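PDB 4W88: xyloglucan-specific endo-beta-1,4-glucanase from Uncultured bacterium, which hydrolyses internal beta-1,4-glucosidic linkages of the xyloglucan backbone, as a glycoside hydrolase family 5 enzyme. Local coordinates for residues 66-69 and 75-78; 79-84 and 129-134; 289-294 and 333-338. The protein carries 1 engineered substitution. All coordinates share one frame; numbering follows the deposited sequence. Where two conformers were deposited one is given.

Contact 1 (66-69 and 75-78); sequences NHLG and TISA. Engineered in segment 75-78: Thr75 (natural residue Pro).
Leu68 CG lies anti to its carbonyl carbon (chi1 -54°), and Ile76 CG1 does the same (chi1 -53°). A backbone bridge sets the two residues opposite each other, and these torsions send both side chains off on one side of the paired backbones. They extend alongside one another in the same direction. Branch touches branch, with Leu68 CD2 3.7 Å from Ile76 CG1.

The bridge is single and antiparallel, and Leu68 and Ile76 are a non-hydrogen-bonded pair. The bonds belong to their neighbours. Ser77 N donates to His67 O at 2.9 Å, and Gly69 N donates to Thr75 O at 2.8 Å. That second oxygen also receives a CA-H...O contact from Leu68 CA at 3.5 Å. Thr75, an engineered residue that replaces a natural Pro, takes part through its backbone carbonyl. Ser77 CB comes to 3.5 Å from His67 O, while its OG bonds to Asp79.

The arrangement closes the base of the five-residue loop between the segments. It is a short hairpin-like closure and not a sheet. It sits between strand 57-60 and helix 78-92, and Ser77 is the N-cap residue of that helix. Helix 117-134 packs against the apolar side, where Leu68 touches Ile127 and Ile76 touches Leu131. The His67 ring stacks on Trp80 of helix 78-92.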
loop_
_atom_site.group_PDB
_atom_site.type_symbol
_atom_site.label_atom_id
_atom_site.label_comp_id
_atom_site.label_asym_id
_atom_site.label_seq_id
_atom_site.Cartn_x
_atom_site.Cartn_y
_atom_site.Cartn_z
ATOM N N ASN A 66 -3.112 -16.676 -7.564
ATOM C CA ASN A 66 -3.019 -18.130 -7.510
ATOM C C ASN A 66 -4.103 -18.846 -6.661
ATOM O O ASN A 66 -4.242 -20.088 -6.736
ATOM C CB ASN A 66 -1.682 -18.532 -6.979
ATOM C CG ASN A 66 -0.574 -18.205 -7.918
ATOM O OD1 ASN A 66 -0.755 -18.067 -9.137
ATOM N ND2 ASN A 66 0.597 -18.057 -7.370
ATOM N N HIS A 67 -4.902 -18.057 -5.969
ATOM C CA HIS A 67 -5.994 -18.574 -5.116
ATOM C C HIS A 67 -7.340 -18.429 -5.798
ATOM O O HIS A 67 -8.358 -18.687 -5.194
ATOM C CB HIS A 67 -5.999 -17.861 -3.755
ATOM C CG HIS A 67 -4.664 -17.838 -3.078
ATOM N ND1 HIS A 67 -4.115 -18.920 -2.395
ATOM C CD2 HIS A 67 -3.685 -16.915 -3.144
ATOM C CE1 HIS A 67 -2.876 -18.605 -2.027
ATOM N NE2 HIS A 67 -2.602 -17.390 -2.456
ATOM N N LEU A 68 -7.343 -17.981 -7.046
ATOM C CA LEU A 68 -8.586 -17.781 -7.803
ATOM C C LEU A 68 -8.947 -18.931 -8.686
ATOM O O LEU A 68 -8.122 -19.508 -9.364
ATOM C CB LEU A 68 -8.499 -16.523 -8.692
ATOM C CG LEU A 68 -8.135 -15.203 -8.038
ATOM C CD1 LEU A 68 -7.971 -14.100 -9.020
ATOM C CD2 LEU A 68 -9.131 -14.811 -6.917
ATOM N N GLY A 69 -10.242 -19.183 -8.720
ATOM C CA GLY A 69 -10.818 -20.127 -9.651
ATOM C C GLY A 69 -10.871 -19.538 -11.057
ATOM O O GLY A 69 -10.457 -18.406 -11.317
ATOM N N THR A 75 -13.583 -17.261 -8.384
ATOM C CA THR A 75 -13.928 -17.505 -7.003
ATOM C C THR A 75 -12.628 -17.654 -6.145
ATOM O O THR A 75 -11.725 -18.445 -6.469
ATOM C CB THR A 75 -14.737 -18.791 -6.879
ATOM O OG1 THR A 75 -15.886 -18.602 -7.627
ATOM C CG2 THR A 75 -15.115 -19.129 -5.400
ATOM N N ILE A 76 -12.559 -16.898 -5.069
ATOM C CA ILE A 76 -11.431 -16.982 -4.147
ATOM C C ILE A 76 -11.550 -18.263 -3.316
ATOM O O ILE A 76 -12.615 -18.555 -2.697
ATOM C CB ILE A 76 -11.341 -15.752 -3.239
ATOM C CG1 ILE A 76 -11.333 -14.395 -4.018
ATOM C CG2 ILE A 76 -10.170 -15.865 -2.294
ATOM C CD1 ILE A 76 -11.562 -13.194 -3.130
ATOM N N SER A 77 -10.478 -19.060 -3.315
ATOM C CA SER A 77 -10.476 -20.315 -2.563
ATOM C C SER A 77 -10.899 -20.023 -1.126
ATOM O O SER A 77 -10.397 -19.093 -0.499
ATOM C CB SER A 77 -9.089 -20.935 -2.567
ATOM O OG SER A 77 -9.170 -22.248 -2.088
ATOM N N ALA A 78 -11.837 -20.824 -0.609
ATOM C CA ALA A 78 -12.365 -20.566 0.725
ATOM C C ALA A 78 -11.299 -20.512 1.786
ATOM O O ALA A 78 -11.411 -19.672 2.724
ATOM C CB ALA A 78 -13.414 -21.604 1.108
#

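Contact 2 (79-84 and 129-134); sequences DWLARV and KQLAEA
Leu81 of helix 78-92 reaches across to Leu131 and Ala134 of helix 117-134. Its CD1 methyl carries the tight part of the contact. This one atom lies 4.0 Å from Leu131 CD2 and also 4.0 Å from Ala134 CB. Leu81 CD2 makes a second, slightly longer approach to Ala134 CB, at 4.2 Å. The alanine methyl thus meets both branches of the leucine fork.

Leu81 CG stands opposite its backbone N (chi1 -177°), which extends the fork toward the second helix. Leu131 arrives with CG opposite its carbonyl carbon instead (chi1 -68°). The two leucines reach past one another from opposing helices, meeting CD1 to CD2. Leu131 and Ala134 stand three positions apart, about one helical turn, so both can meet the same fork.

Away from this point the contact is loose. Val84 points toward the second helix but makes no close contact with segment 129-134. It lies instead against its own helix, with Val84 CG2 3.8 Å above the plane of the Trp80 ring, toward the rim. Leu131 is buried, whereas Leu81 and Ala134 are partly exposed. Ala82, Lys129 and Glu133 lie on the exposed surfaces of the two helices.

Polar groups bond beside the contact. Gln130 OE1 accepts from Ile76 N, and its NE2 donates to Tyr74 O. Ala134 O accepts from Lys85 NZ.

No hydrogen bond joins the two segments. Methyl groups alone meet here, over only 132 Å² of buried surface summed over both sides. Between the segments the contact is thus apolar, resting on dispersion and the exclusion of water. The bond from Lys85 to Ala134 O adds a polar link between the same two outer helices of the barrel.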
loop_
_atom_site.group_PDB
_atom_site.type_symbol
_atom_site.label_atom_id
_atom_site.label_comp_id
_atom_site.label_asym_id
_atom_site.label_seq_id
_atom_site.Cartn_x
_atom_site.Cartn_y
_atom_site.Cartn_z
ATOM N N ASP A 79 -10.298 -21.394 1.727
ATOM C CA ASP A 79 -9.283 -21.429 2.749
ATOM C C ASP A 79 -8.442 -20.129 2.768
ATOM O O ASP A 79 -8.035 -19.613 3.816
ATOM C CB ASP A 79 -8.380 -22.638 2.537
ATOM C CG ASP A 79 -7.669 -22.694 1.071
ATOM O OD1 ASP A 79 -7.966 -22.120 0.029
ATOM O OD2 ASP A 79 -6.716 -23.452 0.921
ATOM N N TRP A 80 -8.160 -19.606 1.573
ATOM C CA TRP A 80 -7.425 -18.380 1.427
ATOM C C TRP A 80 -8.231 -17.177 1.921
ATOM O O TRP A 80 -7.692 -16.359 2.733
ATOM C CB TRP A 80 -6.975 -18.139 0.001
ATOM C CG TRP A 80 -6.123 -16.957 -0.171
ATOM C CD1 TRP A 80 -6.413 -15.806 -0.823
ATOM C CD2 TRP A 80 -4.783 -16.821 0.298
ATOM N NE1 TRP A 80 -5.324 -14.968 -0.793
ATOM C CE2 TRP A 80 -4.322 -15.581 -0.101
ATOM C CE3 TRP A 80 -3.934 -17.659 1.036
ATOM C CZ2 TRP A 80 -3.031 -15.130 0.190
ATOM C CZ3 TRP A 80 -2.653 -17.263 1.299
ATOM C CH2 TRP A 80 -2.190 -16.005 0.848
ATOM N N LEU A 81 -9.495 -17.085 1.505
ATOM C CA LEU A 81 -10.300 -16.024 2.040
ATOM C C LEU A 81 -10.412 -16.066 3.587
ATOM O O LEU A 81 -10.305 -14.998 4.237
ATOM C CB LEU A 81 -11.700 -16.093 1.435
ATOM C CG LEU A 81 -12.660 -14.972 1.851
ATOM C CD1 LEU A 81 -12.134 -13.633 1.489
ATOM C CD2 LEU A 81 -13.973 -15.145 1.112
ATOM N N ALA A 82 -10.574 -17.251 4.163
ATOM C CA ALA A 82 -10.587 -17.426 5.613
ATOM C C ALA A 82 -9.310 -16.949 6.281
ATOM O O ALA A 82 -9.359 -16.261 7.296
ATOM C CB ALA A 82 -10.939 -18.820 6.008
ATOM N N ARG A 83 -8.170 -17.243 5.664
ATOM C CA ARG A 83 -6.899 -16.817 6.233
ATOM C C ARG A 83 -6.691 -15.335 6.176
ATOM O O ARG A 83 -6.263 -14.741 7.145
ATOM C CB ARG A 83 -5.739 -17.567 5.579
ATOM C CG ARG A 83 -4.393 -17.208 6.141
ATOM C CD ARG A 83 -4.323 -17.403 7.661
ATOM N NE ARG A 83 -3.028 -16.972 8.124
ATOM C CZ ARG A 83 -2.765 -16.591 9.379
ATOM N NH1 ARG A 83 -3.685 -16.648 10.319
ATOM N NH2 ARG A 83 -1.594 -16.091 9.675
ATOM N N VAL A 84 -7.031 -14.742 5.046
ATOM C CA VAL A 84 -7.005 -13.279 4.907
ATOM C C VAL A 84 -7.846 -12.626 5.984
ATOM O O VAL A 84 -7.375 -11.717 6.676
ATOM C CB VAL A 84 -7.491 -12.859 3.540
ATOM C CG1 VAL A 84 -7.560 -11.361 3.434
ATOM C CG2 VAL A 84 -6.490 -13.371 2.463
ATOM N N LYS A 129 -15.905 -7.717 -5.510
ATOM C CA LYS A 129 -17.252 -8.056 -5.014
ATOM C C LYS A 129 -17.150 -9.087 -3.880
ATOM O O LYS A 129 -17.849 -8.948 -2.866
ATOM C CB LYS A 129 -18.143 -8.567 -6.155
ATOM C CG LYS A 129 -19.536 -9.102 -5.799
ATOM C CD LYS A 129 -20.335 -9.418 -7.077
ATOM C CE LYS A 129 -21.808 -9.618 -6.855
ATOM N NZ LYS A 129 -22.011 -10.902 -6.269
ATOM N N GLN A 130 -16.294 -10.123 -4.069
ATOM C CA GLN A 130 -16.144 -11.150 -3.079
ATOM C C GLN A 130 -15.520 -10.634 -1.803
ATOM O O GLN A 130 -15.974 -11.006 -0.684
ATOM C CB GLN A 130 -15.333 -12.330 -3.579
ATOM C CG GLN A 130 -15.955 -13.046 -4.733
ATOM C CD GLN A 130 -15.005 -14.091 -5.281
ATOM O OE1 GLN A 130 -14.736 -15.140 -4.678
ATOM N NE2 GLN A 130 -14.417 -13.757 -6.420
ATOM N N LEU A 131 -14.493 -9.806 -1.934
ATOM C CA LEU A 131 -13.815 -9.238 -0.737
ATOM C C LEU A 131 -14.762 -8.332 0.031
ATOM O O LEU A 131 -14.865 -8.407 1.234
ATOM C CB LEU A 131 -12.533 -8.510 -1.115
ATOM C CG LEU A 131 -11.412 -9.434 -1.630
ATOM C CD1 LEU A 131 -10.273 -8.471 -2.064
ATOM C CD2 LEU A 131 -11.007 -10.399 -0.581
ATOM N N ALA A 132 -15.461 -7.459 -0.702
ATOM C CA ALA A 132 -16.416 -6.576 -0.097
ATOM C C ALA A 132 -17.543 -7.385 0.617
ATOM O O ALA A 132 -17.939 -7.039 1.725
ATOM C CB ALA A 132 -17.006 -5.624 -1.133
ATOM N N GLU A 133 -18.054 -8.432 0.003
ATOM C CA GLU A 133 -19.102 -9.243 0.647
ATOM C C GLU A 133 -18.505 -9.809 1.986
ATOM O O GLU A 133 -19.189 -9.850 3.012
ATOM C CB GLU A 133 -19.619 -10.380 -0.223
ATOM C CG GLU A 133 -20.817 -10.045 -1.078
ATOM C CD GLU A 133 -22.040 -9.443 -0.357
ATOM O OE1 GLU A 133 -22.573 -10.008 0.610
ATOM O OE2 GLU A 133 -22.496 -8.399 -0.807
ATOM N N ALA A 134 -17.275 -10.306 1.956
ATOM C CA ALA A 134 -16.720 -10.971 3.093
ATOM C C ALA A 134 -16.514 -10.035 4.255
ATOM O O ALA A 134 -16.637 -10.428 5.431
ATOM C CB ALA A 134 -15.396 -11.592 2.744
#

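Contact 3 (289-294 and 333-338); sequences DYVGTL and DAYVNH
Val291 of helix 280-295 points toward His338 and divides its two methyls between that residue and Tyr335. From CB, which heads toward segment 333-338, the branches part. CG1 lies anti to the backbone N (chi1 -176°) and goes to His338. There it approaches ND1 at 3.5 Å and CG at 3.6 Å. It also lies 3.7 Å from His338 CB. The methyl thus comes obliquely to the CB, CG and ND1 end of the residue, at nearly equal distances. CG2, the other methyl, lies opposite the carbonyl carbon. It sits at the edge of the Tyr335 ring, near the ring plane, 4.5 Å from CD1.

The valine side chain runs nearly perpendicular to that of His338. Both ring nitrogens have partners outside the two segments: ND1 bonds to Asp295 OD2 and NE2 to Asn13 O. These two bonds limit rotation of the imidazole. Tyr335 packs on Trp286 and Ile287 of helix 280-295 and on Ile14.

The contact joins the helix after the seventh barrel strand, 267-272, to the end of the last helix, 329-336, and the residues that follow it.

Between the segments there is only van der Waals packing. The ring nitrogens spend their polar bonds on Asp295 and Asn13, and Val291 meets the residue through a methyl without competing for them. The Asn13 carbonyl can only accept, so NE2 carries a proton. A carboxylate partner favours one on ND1 as well. Both nitrogens would then donate, consistent with an imidazole that is probably doubly protonated and cationic.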
loop_
_atom_site.group_PDB
_atom_site.type_symbol
_atom_site.label_atom_id
_atom_site.label_comp_id
_atom_site.label_asym_id
_atom_site.label_seq_id
_atom_site.Cartn_x
_atom_site.Cartn_y
_atom_site.Cartn_z
ATOM N N ASP A 289 13.127 14.434 7.441
ATOM C CA ASP A 289 12.863 15.259 6.271
ATOM C C ASP A 289 11.669 14.777 5.480
ATOM O O ASP A 289 10.850 15.596 4.983
ATOM C CB ASP A 289 14.115 15.284 5.345
ATOM C CG ASP A 289 15.189 16.212 5.860
ATOM O OD1 ASP A 289 14.882 17.101 6.700
ATOM O OD2 ASP A 289 16.332 16.080 5.423
ATOM N N TYR A 290 11.556 13.461 5.389
ATOM C CA TYR A 290 10.511 12.843 4.549
ATOM C C TYR A 290 9.140 12.856 5.270
ATOM O O TYR A 290 8.157 13.435 4.776
ATOM C CB TYR A 290 10.932 11.444 4.170
ATOM C CG TYR A 290 9.848 10.785 3.371
ATOM C CD1 TYR A 290 9.766 10.916 2.010
ATOM C CD2 TYR A 290 8.894 10.050 4.022
ATOM C CE1 TYR A 290 8.695 10.371 1.290
ATOM C CE2 TYR A 290 7.864 9.484 3.363
ATOM C CZ TYR A 290 7.695 9.617 2.009
ATOM O OH TYR A 290 6.620 9.025 1.372
ATOM N N VAL A 291 9.074 12.256 6.452
ATOM C CA VAL A 291 7.817 12.256 7.210
ATOM C C VAL A 291 7.442 13.656 7.645
ATOM O O VAL A 291 6.252 14.034 7.607
ATOM C CB VAL A 291 7.817 11.222 8.335
ATOM C CG1 VAL A 291 6.453 11.184 9.034
ATOM C CG2 VAL A 291 8.178 9.826 7.773
ATOM N N GLY A 292 8.446 14.441 8.028
ATOM C CA GLY A 292 8.213 15.871 8.302
ATOM C C GLY A 292 7.524 16.662 7.169
ATOM O O GLY A 292 6.639 17.541 7.429
ATOM N N THR A 293 7.859 16.310 5.936
ATOM C CA THR A 293 7.257 16.911 4.785
ATOM C C THR A 293 5.758 16.513 4.719
ATOM O O THR A 293 4.893 17.371 4.525
ATOM C CB THR A 293 7.982 16.525 3.478
ATOM O OG1 THR A 293 9.310 17.066 3.479
ATOM C CG2 THR A 293 7.218 17.085 2.232
ATOM N N LEU A 294 5.456 15.221 4.914
ATOM C CA LEU A 294 4.062 14.723 4.928
ATOM C C LEU A 294 3.233 15.352 6.029
ATOM O O LEU A 294 2.049 15.732 5.818
ATOM C CB LEU A 294 4.040 13.208 5.074
ATOM C CG LEU A 294 4.634 12.433 3.909
ATOM C CD1 LEU A 294 4.481 10.945 4.200
ATOM C CD2 LEU A 294 4.145 12.813 2.518
ATOM N N ASP A 333 12.026 4.350 16.298
ATOM C CA ASP A 333 11.654 5.474 17.138
ATOM C C ASP A 333 11.370 6.712 16.222
ATOM O O ASP A 333 10.423 7.479 16.437
ATOM C CB ASP A 333 12.814 5.849 18.048
ATOM C CG ASP A 333 12.978 4.966 19.287
ATOM O OD1 ASP A 333 12.150 4.103 19.559
ATOM O OD2 ASP A 333 14.029 5.092 19.979
ATOM N N ALA A 334 12.236 6.932 15.212
ATOM C CA ALA A 334 12.048 8.110 14.356
ATOM C C ALA A 334 10.689 8.081 13.617
ATOM O O ALA A 334 9.993 9.090 13.407
ATOM C CB ALA A 334 13.181 8.178 13.358
ATOM N N TYR A 335 10.258 6.872 13.276
ATOM C CA TYR A 335 8.956 6.713 12.615
ATOM C C TYR A 335 7.816 6.938 13.593
ATOM O O TYR A 335 6.965 7.778 13.375
ATOM C CB TYR A 335 8.808 5.298 12.036
ATOM C CG TYR A 335 9.509 5.058 10.677
ATOM C CD1 TYR A 335 9.322 5.933 9.604
ATOM C CD2 TYR A 335 10.298 3.900 10.465
ATOM C CE1 TYR A 335 9.944 5.714 8.391
ATOM C CE2 TYR A 335 10.916 3.668 9.227
ATOM C CZ TYR A 335 10.698 4.552 8.185
ATOM O OH TYR A 335 11.295 4.368 6.948
ATOM N N VAL A 336 7.805 6.159 14.663
ATOM C CA VAL A 336 6.647 6.232 15.522
ATOM C C VAL A 336 6.499 7.574 16.286
ATOM O O VAL A 336 5.378 7.933 16.727
ATOM C CB VAL A 336 6.527 5.013 16.452
ATOM C CG1 VAL A 336 6.439 3.709 15.657
ATOM C CG2 VAL A 336 7.688 4.887 17.401
ATOM N N ASN A 337 7.633 8.251 16.489
ATOM C CA ASN A 337 7.633 9.501 17.183
ATOM C C ASN A 337 7.679 10.675 16.259
ATOM O O ASN A 337 7.973 11.797 16.666
ATOM C CB ASN A 337 8.785 9.586 18.198
ATOM C CG ASN A 337 8.719 8.498 19.245
ATOM O OD1 ASN A 337 9.679 7.875 19.563
ATOM N ND2 ASN A 337 7.626 8.360 19.831
ATOM N N HIS A 338 7.350 10.453 15.014
ATOM C CA HIS A 338 7.490 11.491 14.010
ATOM C C HIS A 338 6.796 12.780 14.374
ATOM O O HIS A 338 7.233 13.843 13.984
ATOM C CB HIS A 338 7.026 10.980 12.644
ATOM C CG HIS A 338 5.549 10.839 12.517
ATOM N ND1 HIS A 338 4.762 11.831 11.980
ATOM C CD2 HIS A 338 4.705 9.845 12.882
ATOM C CE1 HIS A 338 3.506 11.440 11.960
ATOM N NE2 HIS A 338 3.439 10.247 12.538
#

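The three contacts follow one another along the chain, and each closes before the next opens. Contact 1 lies in the loop after the second strand of the eight-stranded beta/alpha (TIM) barrel. Contacts 2 and 3 lie among the helices round it. Contacts 1 and 2 are adjacent, with centres about 9 Å apart, and both adjoin helix 117-134. Contact 3 lies on the opposite side of the chain's centre. Its centre is about 39 Å from that of contact 1 and 34 Å from that of contact 2. Contact 1 closes the loop leading into helix 78-92, contact 2 joins that helix to helix 117-134, and contact 3 joins helix 280-295 to the chain's last helical segment.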